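Local coordinates for lactococcal prophage ps3 protein 05 (Staphylococcus epidermidis ATCC 12228, PDB 3G8W), which probably transfers an acetyl group from acetyl-coenzyme A to an acceptor not yet identified, as expected of a GNAT-family acetyltransferase, at residues R33-N38 with L86-V91; L72-Y77 with H82-E87; N94-N99 with K130-S135; N146-G151 with F155-L160. All coordinates share one frame; numbering follows the deposited sequence.

In the fold
All four contacts lie in the GNAT fold. Interactions 2 and 4 pair strands of its sheet, interaction 1 sets a helix on strand 83-91, and interaction 3 joins helices 96-112 and 127-136. Interactions 1 and 2 share Leu86 and Glu87, with centres about 17 Å apart. Probable hydrogen bonds tie interaction 3 to interaction 1 (Asn99 ND2 to Asn89 OD1, 2.7 Å) and to interaction 4 (Lys130 NZ to Asn158 OD1). Interactions 2 and 4 meet where Ile85 packs on Trp159. Bound NHE, probably from the crystallisation liquor, comes within about 3 Å of the Tyr35 side chain and about 4 Å of that of Met75 (nearest atoms), and may mark a pocket. The second subunit touches interactions 1, 2 and 4.

Interaction 1: residues R33-N38 with L86-V91; sequences RYYLEN and LENNFV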
loop_
_atom_site.group_PDB
_atom_site.type_symbol
_atom_site.label_atom_id
_atom_site.label_comp_id
_atom_site.label_asym_id
_atom_site.label_seq_id
_atom_site.Cartn_x
_atom_site.Cartn_y
_atom_site.Cartn_z
ATOM N N ARG B 33 3.459 -10.667 18.762
ATOM C CA ARG B 33 2.529 -11.518 19.504
ATOM C C ARG B 33 1.085 -11.400 19.014
ATOM O O ARG B 33 0.371 -12.400 18.942
ATOM C CB ARG B 33 2.616 -11.218 21.006
ATOM C CG ARG B 33 3.624 -12.091 21.719
ATOM C CD ARG B 33 4.199 -11.464 22.976
ATOM N NE ARG B 33 3.292 -11.551 24.119
ATOM C CZ ARG B 33 2.613 -10.521 24.618
ATOM N NH1 ARG B 33 1.813 -10.697 25.664
ATOM N NH2 ARG B 33 2.735 -9.312 24.077
ATOM N N TYR B 34 0.668 -10.178 18.679
ATOM C CA TYR B 34 -0.691 -9.896 18.191
ATOM C C TYR B 34 -0.925 -10.389 16.751
ATOM O O TYR B 34 -2.004 -10.907 16.431
ATOM C CB TYR B 34 -1.003 -8.394 18.319
ATOM C CG TYR B 34 -2.385 -7.968 17.831
ATOM C CD1 TYR B 34 -3.548 -8.424 18.461
ATOM C CD2 TYR B 34 -2.523 -7.090 16.746
ATOM C CE1 TYR B 34 -4.809 -8.031 18.016
ATOM C CE2 TYR B 34 -3.781 -6.685 16.301
ATOM C CZ TYR B 34 -4.918 -7.161 16.939
ATOM O OH TYR B 34 -6.164 -6.765 16.501
ATOM N N TYR B 35 0.083 -10.221 15.896
ATOM C CA TYR B 35 0.039 -10.764 14.545
ATOM C C TYR B 35 -0.382 -12.234 14.597
ATOM O O TYR B 35 -1.346 -12.630 13.946
ATOM C CB TYR B 35 1.392 -10.603 13.824
ATOM C CG TYR B 35 1.307 -10.944 12.357
ATOM C CD1 TYR B 35 1.154 -9.946 11.396
ATOM C CD2 TYR B 35 1.331 -12.271 11.929
ATOM C CE1 TYR B 35 1.045 -10.260 10.039
ATOM C CE2 TYR B 35 1.221 -12.597 10.582
ATOM C CZ TYR B 35 1.080 -11.589 9.640
ATOM O OH TYR B 35 0.966 -11.926 8.307
ATOM N N LEU B 36 0.350 -13.015 15.391
ATOM C CA LEU B 36 0.100 -14.435 15.602
ATOM C C LEU B 36 -1.355 -14.629 16.004
ATOM O O LEU B 36 -2.093 -15.382 15.369
ATOM C CB LEU B 36 1.045 -14.961 16.700
ATOM C CG LEU B 36 1.029 -16.402 17.255
ATOM C CD1 LEU B 36 2.379 -16.724 17.906
ATOM C CD2 LEU B 36 -0.120 -16.683 18.254
ATOM N N GLU B 37 -1.748 -13.901 17.047
ATOM C CA GLU B 37 -3.047 -14.010 17.701
ATOM C C GLU B 37 -4.208 -13.769 16.743
ATOM O O GLU B 37 -5.255 -14.405 16.861
ATOM C CB GLU B 37 -3.107 -13.000 18.848
ATOM C CG GLU B 37 -3.435 -13.581 20.211
ATOM C CD GLU B 37 -2.948 -12.701 21.360
ATOM O OE1 GLU B 37 -2.294 -11.663 21.102
ATOM O OE2 GLU B 37 -3.218 -13.055 22.529
ATOM N N ASN B 38 -4.029 -12.847 15.798
ATOM C CA ASN B 38 -5.095 -12.536 14.853
ATOM C C ASN B 38 -4.657 -12.246 13.411
ATOM O O ASN B 38 -4.680 -11.102 12.968
ATOM C CB ASN B 38 -6.028 -11.447 15.413
ATOM C CG ASN B 38 -7.284 -12.039 16.069
ATOM O OD1 ASN B 38 -8.369 -12.011 15.482
ATOM N ND2 ASN B 38 -7.135 -12.591 17.276
ATOM N N LEU B 86 9.027 -4.681 1.785
ATOM C CA LEU B 86 9.507 -5.817 2.570
ATOM C C LEU B 86 8.720 -5.882 3.861
ATOM O O LEU B 86 8.587 -4.888 4.550
ATOM C CB LEU B 86 10.971 -5.621 2.894
ATOM C CG LEU B 86 11.981 -5.849 1.792
ATOM C CD1 LEU B 86 13.312 -5.398 2.249
ATOM C CD2 LEU B 86 12.052 -7.339 1.529
ATOM N N GLU B 87 8.187 -7.040 4.208
ATOM C CA GLU B 87 7.359 -7.155 5.415
ATOM C C GLU B 87 7.569 -8.495 6.117
ATOM O O GLU B 87 8.086 -9.463 5.524
ATOM C CB GLU B 87 5.881 -6.972 5.067
ATOM N N ASN B 88 7.150 -8.538 7.382
ATOM C CA ASN B 88 7.187 -9.743 8.219
ATOM C C ASN B 88 8.539 -10.492 8.198
ATOM O O ASN B 88 8.613 -11.665 7.837
ATOM C CB ASN B 88 5.969 -10.658 7.931
ATOM C CG ASN B 88 4.608 -9.960 8.197
ATOM O OD1 ASN B 88 4.498 -9.062 9.023
ATOM N ND2 ASN B 88 3.571 -10.396 7.498
ATOM N N ASN B 89 9.601 -9.789 8.595
ATOM C CA ASN B 89 10.941 -10.381 8.721
ATOM C C ASN B 89 11.038 -11.227 10.009
ATOM O O ASN B 89 11.279 -10.696 11.081
ATOM C CB ASN B 89 12.010 -9.270 8.674
ATOM C CG ASN B 89 13.450 -9.799 8.527
ATOM O OD1 ASN B 89 14.398 -9.058 8.785
ATOM N ND2 ASN B 89 13.618 -11.055 8.121
ATOM N N PHE B 90 10.815 -12.538 9.893
ATOM C CA PHE B 90 10.953 -13.460 11.040
ATOM C C PHE B 90 12.266 -14.224 11.007
ATOM O O PHE B 90 12.593 -14.886 10.018
ATOM C CB PHE B 90 9.789 -14.457 11.158
ATOM C CG PHE B 90 8.440 -13.818 11.173
ATOM C CD1 PHE B 90 8.070 -12.971 12.198
ATOM C CD2 PHE B 90 7.527 -14.074 10.166
ATOM C CE1 PHE B 90 6.810 -12.365 12.224
ATOM C CE2 PHE B 90 6.269 -13.475 10.179
ATOM C CZ PHE B 90 5.910 -12.618 11.217
ATOM N N VAL B 91 13.014 -14.129 12.104
ATOM C CA VAL B 91 14.300 -14.799 12.212
ATOM C C VAL B 91 14.312 -15.636 13.473
ATOM O O VAL B 91 13.758 -15.224 14.474
ATOM C CB VAL B 91 15.461 -13.792 12.243
ATOM C CG1 VAL B 91 16.746 -14.438 11.726
ATOM C CG2 VAL B 91 15.112 -12.527 11.428
#
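Tyr35 on helix 30-37 and Asn88 on strand 83-91 extend their side chains toward each other. From CB, which points toward the strand, the Tyr35 chain continues to CG, anti to the backbone N (chi1 -170°), which sends the ring outward from the helix. Along the ring, CD1 comes only to the fringe of Asn88, while Tyr35 CE1 is 3.6 Å from Asn88 ND2 and somewhat farther from Asn88 OD1. CZ is likewise near Asn88 ND2, and the hydroxyl, Tyr35 OH, ends 3.1 Å from Asn88 ND2. The two side chains cross at about a right angle, with ring and amide planes 72° apart, so the amide does not stack on the ring. Asn88 itself has a positive phi of 48°, a break in regular strand geometry consistent with the bulge that GNAT proteins carry in their fourth strand, next to the acetyl-CoA site. Its CG sits beside the backbone N, directing the amide to the helix. The Tyr35 hydroxyl is hydrogen-bonded to O1 of a bound NHE molecule. The Tyr35 side chain also packs on Met22 of helix 15-24 and on Val78 of the second subunit.

Interaction 2: residues L72-Y77 with H82-E87; sequences LKQMNY and HKAILE
Leu72 and Leu86 face each other as an antiparallel non-hydrogen-bonded pair, their side chains crossing at a slant with Leu72 CD1 3.7 Å from Leu86 CD2. With chi1 at -162° the Leu72 branch leans to its carbonyl side, and CD1 reaches over the neighbouring strand, Leu72 CD1 touching Ala84 CB at 3.9 Å as well. Gln74 points to this same face: its extended chain passes alongside Lys83 O, with Gln74 CG at 3.5 Å, before its amide NE2 bonds to Cys81 O in the connecting loop. On the other face lie Lys73 and Ile85, a hydrogen-bonded pair of this beta hairpin. Their backbones exchange two nearly straight bonds, Lys73 N to Ile85 O at 2.9 Å and Ile85 N to Lys73 O at 2.8 Å. Lys73 bends at chi2, and its NZ returns to Gln74 O. Beyond the regular strand, Met75 N gives a longer bond to Lys83 O (3.2 Å), and the selenomethionine side chain of Met75, bent twice, lies across the Lys83 chain with Met75 CE 3.6 Å from Lys83 CE. The chemistry thus divides: Leu72 and Leu86 pack on Ile106 of helix 96-112 and Ala84 against Leu118, while Met75 packs along the end of Lys83, whose ammonium makes a salt bridge to Glu144 and a hydrogen bond to Ala147 O, both of the second subunit.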
loop_
_atom_site.group_PDB
_atom_site.type_symbol
_atom_site.label_atom_id
_atom_site.label_comp_id
_atom_site.label_asym_id
_atom_site.label_seq_id
_atom_site.Cartn_x
_atom_site.Cartn_y
_atom_site.Cartn_z
ATOM N N LEU B 72 8.356 -10.333 0.198
ATOM C CA LEU B 72 8.433 -9.274 -0.794
ATOM C C LEU B 72 7.070 -9.086 -1.438
ATOM O O LEU B 72 6.523 -10.012 -2.076
ATOM C CB LEU B 72 9.498 -9.575 -1.850
ATOM C CG LEU B 72 9.925 -8.343 -2.649
ATOM C CD1 LEU B 72 10.302 -7.187 -1.725
ATOM C CD2 LEU B 72 11.071 -8.679 -3.591
ATOM N N LYS B 73 6.518 -7.895 -1.251
ATOM C CA LYS B 73 5.225 -7.555 -1.838
ATOM C C LYS B 73 5.454 -6.451 -2.847
ATOM O O LYS B 73 5.713 -5.310 -2.494
ATOM C CB LYS B 73 4.217 -7.136 -0.753
ATOM C CG LYS B 73 2.752 -7.213 -1.167
ATOM C CD LYS B 73 2.257 -5.980 -1.963
ATOM C CE LYS B 73 0.943 -6.327 -2.747
ATOM N NZ LYS B 73 0.478 -5.297 -3.761
ATOM N N GLN B 74 5.419 -6.814 -4.114
ATOM C CA GLN B 74 5.561 -5.850 -5.185
ATOM C C GLN B 74 4.184 -5.221 -5.441
ATOM O O GLN B 74 3.162 -5.864 -5.248
ATOM C CB GLN B 74 6.113 -6.541 -6.418
ATOM C CG GLN B 74 6.548 -5.607 -7.491
ATOM C CD GLN B 74 6.916 -6.326 -8.762
ATOM O OE1 GLN B 74 6.899 -7.557 -8.828
ATOM N NE2 GLN B 74 7.254 -5.565 -9.785
HETATM N N MSE B 75 4.144 -3.959 -5.840
HETATM C CA MSE B 75 2.871 -3.259 -5.883
HETATM C C MSE B 75 2.314 -3.506 -7.227
HETATM O O MSE B 75 2.676 -2.794 -8.156
HETATM C CB MSE B 75 3.056 -1.749 -5.760
HETATM C CG MSE B 75 4.208 -1.321 -4.938
HETATM SE SE MSE B 75 3.475 -0.577 -3.350
HETATM C CE MSE B 75 3.301 1.316 -3.826
ATOM N N ASN B 76 1.455 -4.504 -7.390
ATOM C CA ASN B 76 0.855 -4.594 -8.704
ATOM C C ASN B 76 -0.417 -3.726 -8.792
ATOM O O ASN B 76 -1.528 -4.134 -8.458
ATOM C CB ASN B 76 0.865 -6.009 -9.303
ATOM C CG ASN B 76 -0.458 -6.701 -9.229
ATOM O OD1 ASN B 76 -0.904 -7.104 -8.159
ATOM N ND2 ASN B 76 -1.091 -6.866 -10.374
ATOM N N TYR B 77 -0.136 -2.465 -9.141
ATOM C CA TYR B 77 -1.074 -1.347 -9.268
ATOM C C TYR B 77 -0.532 -0.468 -10.390
ATOM O O TYR B 77 0.677 -0.406 -10.589
ATOM C CB TYR B 77 -1.115 -0.523 -7.991
ATOM C CG TYR B 77 -1.546 -1.262 -6.748
ATOM C CD1 TYR B 77 -2.878 -1.626 -6.560
ATOM C CD2 TYR B 77 -0.625 -1.558 -5.736
ATOM C CE1 TYR B 77 -3.298 -2.280 -5.422
ATOM C CE2 TYR B 77 -1.025 -2.217 -4.554
ATOM C CZ TYR B 77 -2.379 -2.580 -4.418
ATOM O OH TYR B 77 -2.812 -3.247 -3.286
ATOM N N HIS B 82 7.465 -0.638 -10.233
ATOM C CA HIS B 82 8.886 -0.513 -9.992
ATOM C C HIS B 82 9.198 -0.559 -8.495
ATOM O O HIS B 82 10.344 -0.506 -8.113
ATOM C CB HIS B 82 9.412 0.757 -10.632
ATOM C CG HIS B 82 8.835 1.984 -10.032
ATOM N ND1 HIS B 82 7.490 2.268 -10.093
ATOM C CD2 HIS B 82 9.397 2.970 -9.296
ATOM C CE1 HIS B 82 7.253 3.398 -9.453
ATOM N NE2 HIS B 82 8.392 3.842 -8.957
ATOM N N LYS B 83 8.185 -0.674 -7.646
ATOM C CA LYS B 83 8.388 -0.583 -6.180
ATOM C C LYS B 83 7.908 -1.797 -5.429
ATOM O O LYS B 83 7.046 -2.536 -5.906
ATOM C CB LYS B 83 7.621 0.592 -5.604
ATOM C CG LYS B 83 8.171 1.913 -5.909
ATOM C CD LYS B 83 7.054 2.850 -6.188
ATOM C CE LYS B 83 6.153 3.084 -4.985
ATOM N NZ LYS B 83 5.152 4.196 -5.208
ATOM N N ALA B 84 8.425 -1.986 -4.225
ATOM C CA ALA B 84 8.016 -3.148 -3.449
ATOM C C ALA B 84 8.263 -2.926 -1.988
ATOM O O ALA B 84 9.134 -2.156 -1.632
ATOM C CB ALA B 84 8.751 -4.430 -3.942
ATOM N N ILE B 85 7.502 -3.625 -1.161
ATOM C CA ILE B 85 7.585 -3.494 0.275
ATOM C C ILE B 85 8.127 -4.788 0.809
ATOM O O ILE B 85 7.728 -5.862 0.346
ATOM C CB ILE B 85 6.181 -3.359 0.900
ATOM C CG1 ILE B 85 5.375 -2.218 0.266
ATOM C CG2 ILE B 85 6.294 -3.093 2.362
ATOM C CD1 ILE B 85 6.027 -0.856 0.357
ATOM N N LEU B 86 9.027 -4.681 1.785
ATOM C CA LEU B 86 9.507 -5.817 2.570
ATOM C C LEU B 86 8.720 -5.882 3.861
ATOM O O LEU B 86 8.587 -4.888 4.550
ATOM C CB LEU B 86 10.971 -5.621 2.894
ATOM C CG LEU B 86 11.981 -5.849 1.792
ATOM C CD1 LEU B 86 13.312 -5.398 2.249
ATOM C CD2 LEU B 86 12.052 -7.339 1.529
ATOM N N GLU B 87 8.187 -7.040 4.208
ATOM C CA GLU B 87 7.359 -7.155 5.415
ATOM C C GLU B 87 7.569 -8.495 6.117
ATOM O O GLU B 87 8.086 -9.463 5.524
ATOM C CB GLU B 87 5.881 -6.972 5.067
#

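Interaction 3: residues N94-N99 with K130-S135; sequences NDEIVN and KVFFSS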
loop_
_atom_site.group_PDB
_atom_site.type_symbol
_atom_site.label_atom_id
_atom_site.label_comp_id
_atom_site.label_asym_id
_atom_site.label_seq_id
_atom_site.Cartn_x
_atom_site.Cartn_y
_atom_site.Cartn_z
ATOM N N ASN B 94 17.353 -14.908 16.321
ATOM C CA ASN B 94 17.898 -13.605 16.020
ATOM C C ASN B 94 19.330 -13.781 15.507
ATOM O O ASN B 94 20.253 -13.098 15.945
ATOM C CB ASN B 94 17.869 -12.730 17.277
ATOM C CG ASN B 94 17.842 -11.255 16.951
ATOM O OD1 ASN B 94 17.510 -10.859 15.819
ATOM N ND2 ASN B 94 18.190 -10.426 17.937
ATOM N N ASP B 95 19.512 -14.745 14.610
ATOM C CA ASP B 95 20.768 -14.912 13.918
ATOM C C ASP B 95 20.835 -13.894 12.768
ATOM O O ASP B 95 20.198 -14.049 11.719
ATOM C CB ASP B 95 20.910 -16.354 13.437
ATOM C CG ASP B 95 22.269 -16.644 12.831
ATOM O OD1 ASP B 95 22.740 -17.809 12.912
ATOM O OD2 ASP B 95 22.866 -15.711 12.251
ATOM N N GLU B 96 21.601 -12.840 12.992
ATOM C CA GLU B 96 21.757 -11.779 12.022
ATOM C C GLU B 96 22.649 -12.122 10.837
ATOM O O GLU B 96 22.473 -11.550 9.764
ATOM C CB GLU B 96 22.319 -10.555 12.695
ATOM C CG GLU B 96 21.360 -9.415 12.782
ATOM C CD GLU B 96 22.060 -8.146 13.237
ATOM O OE1 GLU B 96 21.356 -7.165 13.614
ATOM O OE2 GLU B 96 23.327 -8.149 13.216
ATOM N N ILE B 97 23.626 -13.006 11.024
ATOM C CA ILE B 97 24.491 -13.390 9.912
ATOM C C ILE B 97 23.600 -13.962 8.823
ATOM O O ILE B 97 23.776 -13.673 7.631
ATOM C CB ILE B 97 25.554 -14.418 10.327
ATOM C CG1 ILE B 97 26.766 -13.724 10.937
ATOM C CG2 ILE B 97 26.043 -15.207 9.147
ATOM C CD1 ILE B 97 26.688 -13.543 12.415
ATOM N N VAL B 98 22.618 -14.745 9.267
ATOM C CA VAL B 98 21.686 -15.444 8.400
ATOM C C VAL B 98 20.676 -14.492 7.764
ATOM O O VAL B 98 20.427 -14.579 6.569
ATOM C CB VAL B 98 20.951 -16.559 9.185
ATOM C CG1 VAL B 98 19.894 -17.221 8.339
ATOM C CG2 VAL B 98 21.951 -17.591 9.682
ATOM N N ASN B 99 20.086 -13.600 8.558
ATOM C CA ASN B 99 19.103 -12.653 8.034
ATOM C C ASN B 99 19.743 -11.745 6.978
ATOM O O ASN B 99 19.182 -11.531 5.912
ATOM C CB ASN B 99 18.487 -11.821 9.166
ATOM C CG ASN B 99 17.127 -11.226 8.792
ATOM O OD1 ASN B 99 16.215 -11.925 8.355
ATOM N ND2 ASN B 99 16.983 -9.931 8.988
ATOM N N LYS B 130 16.054 -0.987 12.922
ATOM C CA LYS B 130 16.488 0.230 12.242
ATOM C C LYS B 130 17.966 0.147 11.923
ATOM O O LYS B 130 18.385 0.440 10.801
ATOM C CB LYS B 130 16.188 1.483 13.074
ATOM C CG LYS B 130 14.848 2.175 12.669
ATOM C CD LYS B 130 14.967 3.715 12.734
ATOM C CE LYS B 130 14.357 4.257 14.031
ATOM N NZ LYS B 130 12.846 4.212 13.944
ATOM N N VAL B 131 18.738 -0.266 12.931
ATOM C CA VAL B 131 20.163 -0.513 12.808
ATOM C C VAL B 131 20.475 -1.617 11.771
ATOM O O VAL B 131 21.324 -1.443 10.885
ATOM C CB VAL B 131 20.779 -0.887 14.173
ATOM C CG1 VAL B 131 22.247 -1.197 14.010
ATOM C CG2 VAL B 131 20.576 0.230 15.163
ATOM N N PHE B 132 19.799 -2.750 11.868
ATOM C CA PHE B 132 20.010 -3.766 10.875
ATOM C C PHE B 132 19.781 -3.257 9.436
ATOM O O PHE B 132 20.702 -3.296 8.607
ATOM C CB PHE B 132 19.156 -4.979 11.172
ATOM C CG PHE B 132 19.379 -6.111 10.224
ATOM C CD1 PHE B 132 20.563 -6.837 10.265
ATOM C CD2 PHE B 132 18.388 -6.451 9.286
ATOM C CE1 PHE B 132 20.767 -7.885 9.384
ATOM C CE2 PHE B 132 18.578 -7.504 8.378
ATOM C CZ PHE B 132 19.758 -8.237 8.419
ATOM N N PHE B 133 18.575 -2.762 9.142
ATOM C CA PHE B 133 18.229 -2.455 7.737
ATOM C C PHE B 133 19.005 -1.280 7.257
ATOM O O PHE B 133 19.293 -1.118 6.082
ATOM C CB PHE B 133 16.728 -2.246 7.541
ATOM C CG PHE B 133 15.964 -3.527 7.616
ATOM C CD1 PHE B 133 15.903 -4.372 6.501
ATOM C CD2 PHE B 133 15.356 -3.923 8.815
ATOM C CE1 PHE B 133 15.234 -5.595 6.563
ATOM C CE2 PHE B 133 14.668 -5.123 8.895
ATOM C CZ PHE B 133 14.602 -5.976 7.766
ATOM N N SER B 134 19.373 -0.471 8.215
ATOM C CA SER B 134 20.087 0.709 7.928
ATOM C C SER B 134 21.486 0.285 7.493
ATOM O O SER B 134 22.074 0.835 6.560
ATOM C CB SER B 134 20.095 1.508 9.188
ATOM O OG SER B 134 21.078 2.457 9.088
ATOM N N SER B 135 21.992 -0.748 8.145
ATOM C CA SER B 135 23.332 -1.222 7.879
ATOM C C SER B 135 23.359 -1.895 6.519
ATOM O O SER B 135 24.418 -2.070 5.922
ATOM C CB SER B 135 23.750 -2.197 8.951
ATOM O OG SER B 135 23.477 -3.510 8.551
#
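Glu96 and Phe132 make the closest backbone approach, CA to CA 8.3 Å, where the first turn of helix 96-112 passes helix 127-136. The gap is filled mainly by the Phe132 ring, which a chi1 of -177° swings away from its own backbone N; both Glu96 and Asn99 come to it from the same side, Glu96 by CD1 and Asn99 by CE2 and CZ. Glu96 and Phe132 run past each other in opposite directions: Glu96 CG is 3.7 Å from Phe132 CD1 and Glu96 OE1 3.5 Å from the same carbon, with carboxylate and ring planes 34° apart. Farther along the ring, Asn99 comes in at a slant, its ND2 near Phe132 CE2 and Asn99 CB 3.9 Å from Phe132 CZ. The Asn99 amide has its polar partner elsewhere, Asn89 on strand 83-91, which probably fixes its rotation beside the ring. Both backbones are steadied locally. Asp95 is the N-cap of helix 96-112, its OD2 taking a 3.1 Å bond from Val98 N above the carboxylate plane. Ser135 OG gives a 2.8 Å bond to Phe132 O, in the carbonyl plane and on a lone pair, and also meets Arg100 NH1. Phe132 stays between the two helices, packing on Arg100 and Ile103 of helix 96-112, while the adjacent Phe133 turns to Ile120 and Ile122 of strand 117-123 and Val98 packs on Val67 and Ala68 of strand 65-74.

Interaction 4: residues N146-G151 with F155-L160; sequences NASKIG and FDENWL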
loop_
_atom_site.group_PDB
_atom_site.type_symbol
_atom_site.label_atom_id
_atom_site.label_comp_id
_atom_site.label_asym_id
_atom_site.label_seq_id
_atom_site.Cartn_x
_atom_site.Cartn_y
_atom_site.Cartn_z
ATOM N N ASN B 146 1.248 7.016 14.573
ATOM C CA ASN B 146 0.106 6.107 14.608
ATOM C C ASN B 146 -0.103 5.330 13.329
ATOM O O ASN B 146 -1.234 5.108 12.911
ATOM C CB ASN B 146 -1.172 6.875 14.890
ATOM C CG ASN B 146 -0.985 7.935 15.928
ATOM O OD1 ASN B 146 -1.318 9.084 15.684
ATOM N ND2 ASN B 146 -0.430 7.574 17.089
ATOM N N ALA B 147 0.998 4.951 12.697
ATOM C CA ALA B 147 0.975 4.022 11.572
ATOM C C ALA B 147 0.199 2.713 11.873
ATOM O O ALA B 147 -0.492 2.197 11.010
ATOM C CB ALA B 147 2.383 3.717 11.158
ATOM N N SER B 148 0.309 2.194 13.099
ATOM C CA SER B 148 -0.292 0.916 13.446
ATOM C C SER B 148 -1.037 1.091 14.716
ATOM O O SER B 148 -0.560 1.781 15.629
ATOM C CB SER B 148 0.775 -0.152 13.652
ATOM O OG SER B 148 1.331 -0.573 12.400
ATOM N N LYS B 149 -2.213 0.479 14.777
ATOM C CA LYS B 149 -3.012 0.494 15.988
ATOM C C LYS B 149 -3.199 -0.951 16.414
ATOM O O LYS B 149 -3.486 -1.812 15.584
ATOM C CB LYS B 149 -4.363 1.171 15.735
ATOM C CG LYS B 149 -5.094 1.610 16.975
ATOM C CD LYS B 149 -6.493 2.092 16.649
ATOM C CE LYS B 149 -7.301 2.308 17.910
ATOM N NZ LYS B 149 -8.719 2.526 17.596
ATOM N N ILE B 150 -3.003 -1.212 17.702
ATOM C CA ILE B 150 -3.265 -2.519 18.305
ATOM C C ILE B 150 -4.207 -2.329 19.495
ATOM O O ILE B 150 -3.986 -1.459 20.336
ATOM C CB ILE B 150 -1.944 -3.232 18.713
ATOM C CG1 ILE B 150 -1.387 -4.031 17.529
ATOM C CG2 ILE B 150 -2.151 -4.182 19.872
ATOM C CD1 ILE B 150 -0.155 -3.431 16.834
ATOM N N GLY B 151 -5.268 -3.134 19.557
ATOM C CA GLY B 151 -6.303 -2.957 20.572
ATOM C C GLY B 151 -6.677 -1.511 20.421
ATOM O O GLY B 151 -7.039 -1.078 19.323
ATOM N N PHE B 155 1.139 2.841 17.442
ATOM C CA PHE B 155 2.570 2.745 17.183
ATOM C C PHE B 155 3.005 3.563 15.968
ATOM O O PHE B 155 2.405 3.478 14.903
ATOM C CB PHE B 155 2.983 1.281 17.002
ATOM C CG PHE B 155 2.571 0.417 18.137
ATOM C CD1 PHE B 155 3.401 0.277 19.250
ATOM C CD2 PHE B 155 1.331 -0.218 18.129
ATOM C CE1 PHE B 155 3.015 -0.503 20.350
ATOM C CE2 PHE B 155 0.923 -1.002 19.210
ATOM C CZ PHE B 155 1.768 -1.147 20.329
ATOM N N ASP B 156 4.043 4.367 16.145
ATOM C CA ASP B 156 4.651 5.124 15.053
ATOM C C ASP B 156 5.545 4.242 14.177
ATOM O O ASP B 156 6.063 3.225 14.633
ATOM C CB ASP B 156 5.462 6.305 15.603
ATOM C CG ASP B 156 4.632 7.236 16.432
ATOM O OD1 ASP B 156 3.390 7.281 16.270
ATOM O OD2 ASP B 156 5.229 7.948 17.252
ATOM N N GLU B 157 5.737 4.625 12.924
ATOM C CA GLU B 157 6.637 3.843 12.094
ATOM C C GLU B 157 7.580 4.726 11.316
ATOM O O GLU B 157 7.222 5.849 10.916
ATOM C CB GLU B 157 5.875 2.879 11.149
ATOM C CG GLU B 157 5.372 1.584 11.834
ATOM C CD GLU B 157 4.521 0.674 10.921
ATOM O OE1 GLU B 157 4.098 -0.428 11.372
ATOM O OE2 GLU B 157 4.266 1.057 9.759
ATOM N N ASN B 158 8.789 4.214 11.123
ATOM C CA ASN B 158 9.760 4.875 10.274
ATOM C C ASN B 158 9.791 4.110 8.987
ATOM O O ASN B 158 9.929 2.888 8.968
ATOM C CB ASN B 158 11.148 4.959 10.911
ATOM C CG ASN B 158 11.298 6.150 11.853
ATOM O OD1 ASN B 158 11.387 5.981 13.058
ATOM N ND2 ASN B 158 11.318 7.353 11.305
ATOM N N TRP B 159 9.599 4.841 7.906
ATOM C CA TRP B 159 9.641 4.269 6.612
ATOM C C TRP B 159 11.028 4.481 6.090
ATOM O O TRP B 159 11.516 5.623 6.019
ATOM C CB TRP B 159 8.636 4.941 5.700
ATOM C CG TRP B 159 7.235 4.449 5.863
ATOM C CD1 TRP B 159 6.313 4.925 6.730
ATOM C CD2 TRP B 159 6.579 3.428 5.104
ATOM N NE1 TRP B 159 5.122 4.262 6.568
ATOM C CE2 TRP B 159 5.255 3.345 5.571
ATOM C CE3 TRP B 159 6.981 2.582 4.063
ATOM C CZ2 TRP B 159 4.319 2.447 5.052
ATOM C CZ3 TRP B 159 6.033 1.676 3.518
ATOM C CH2 TRP B 159 4.720 1.612 4.034
ATOM N N LEU B 160 11.651 3.357 5.733
ATOM C CA LEU B 160 12.942 3.358 5.051
ATOM C C LEU B 160 12.868 2.936 3.581
ATOM O O LEU B 160 11.988 2.164 3.164
ATOM C CB LEU B 160 13.907 2.438 5.772
ATOM C CG LEU B 160 14.402 2.807 7.152
ATOM C CD1 LEU B 160 13.246 3.035 8.057
ATOM C CD2 LEU B 160 15.241 1.628 7.609
#
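Ser148 and Phe155 are joined by two backbone hydrogen bonds, Phe155 N to Ser148 O at 2.7 Å and Ser148 N to Phe155 O at 3.0 Å. Two bonds involving side chains follow. Asp156 OD1 receives Asn146 N at 2.7 Å, approached on its anti side and close to the carboxylate plane. Ser148 OG, held beside its own backbone N (chi1 -74°), gives a 3.0 Å bond to Glu157 OE1 from well above that carboxylate's plane. Ala147 and Ser148 both face Phe155, a classic beta bulge in the hairpin of strands 139-150 and 153-163, the last two strands of the GNAT sheet. The bulge turns Ala147 onto Glu157, Ala147 CB lying 3.6 Å from Glu157 CB and 3.5 Å from Glu157 OE2, so the extended glutamate runs along the methyl before its end reaches Ser148. Further out, Ile150 meets the Phe155 ring at about a right angle, Ile150 CD1 lying 3.6 Å from Phe155 CE2, and the isoleucine also packs on Tyr34 of helix 30-37. Phe155 in turn leans on Glu30 of that helix. Across the dimer, Asn146 O accepts from His82 NE2 of the second subunit and Lys149 NZ pairs with its Glu116. The carboxylates of Asp156 and Glu157 therefore take up a backbone N-H and a hydroxyl around the bulge.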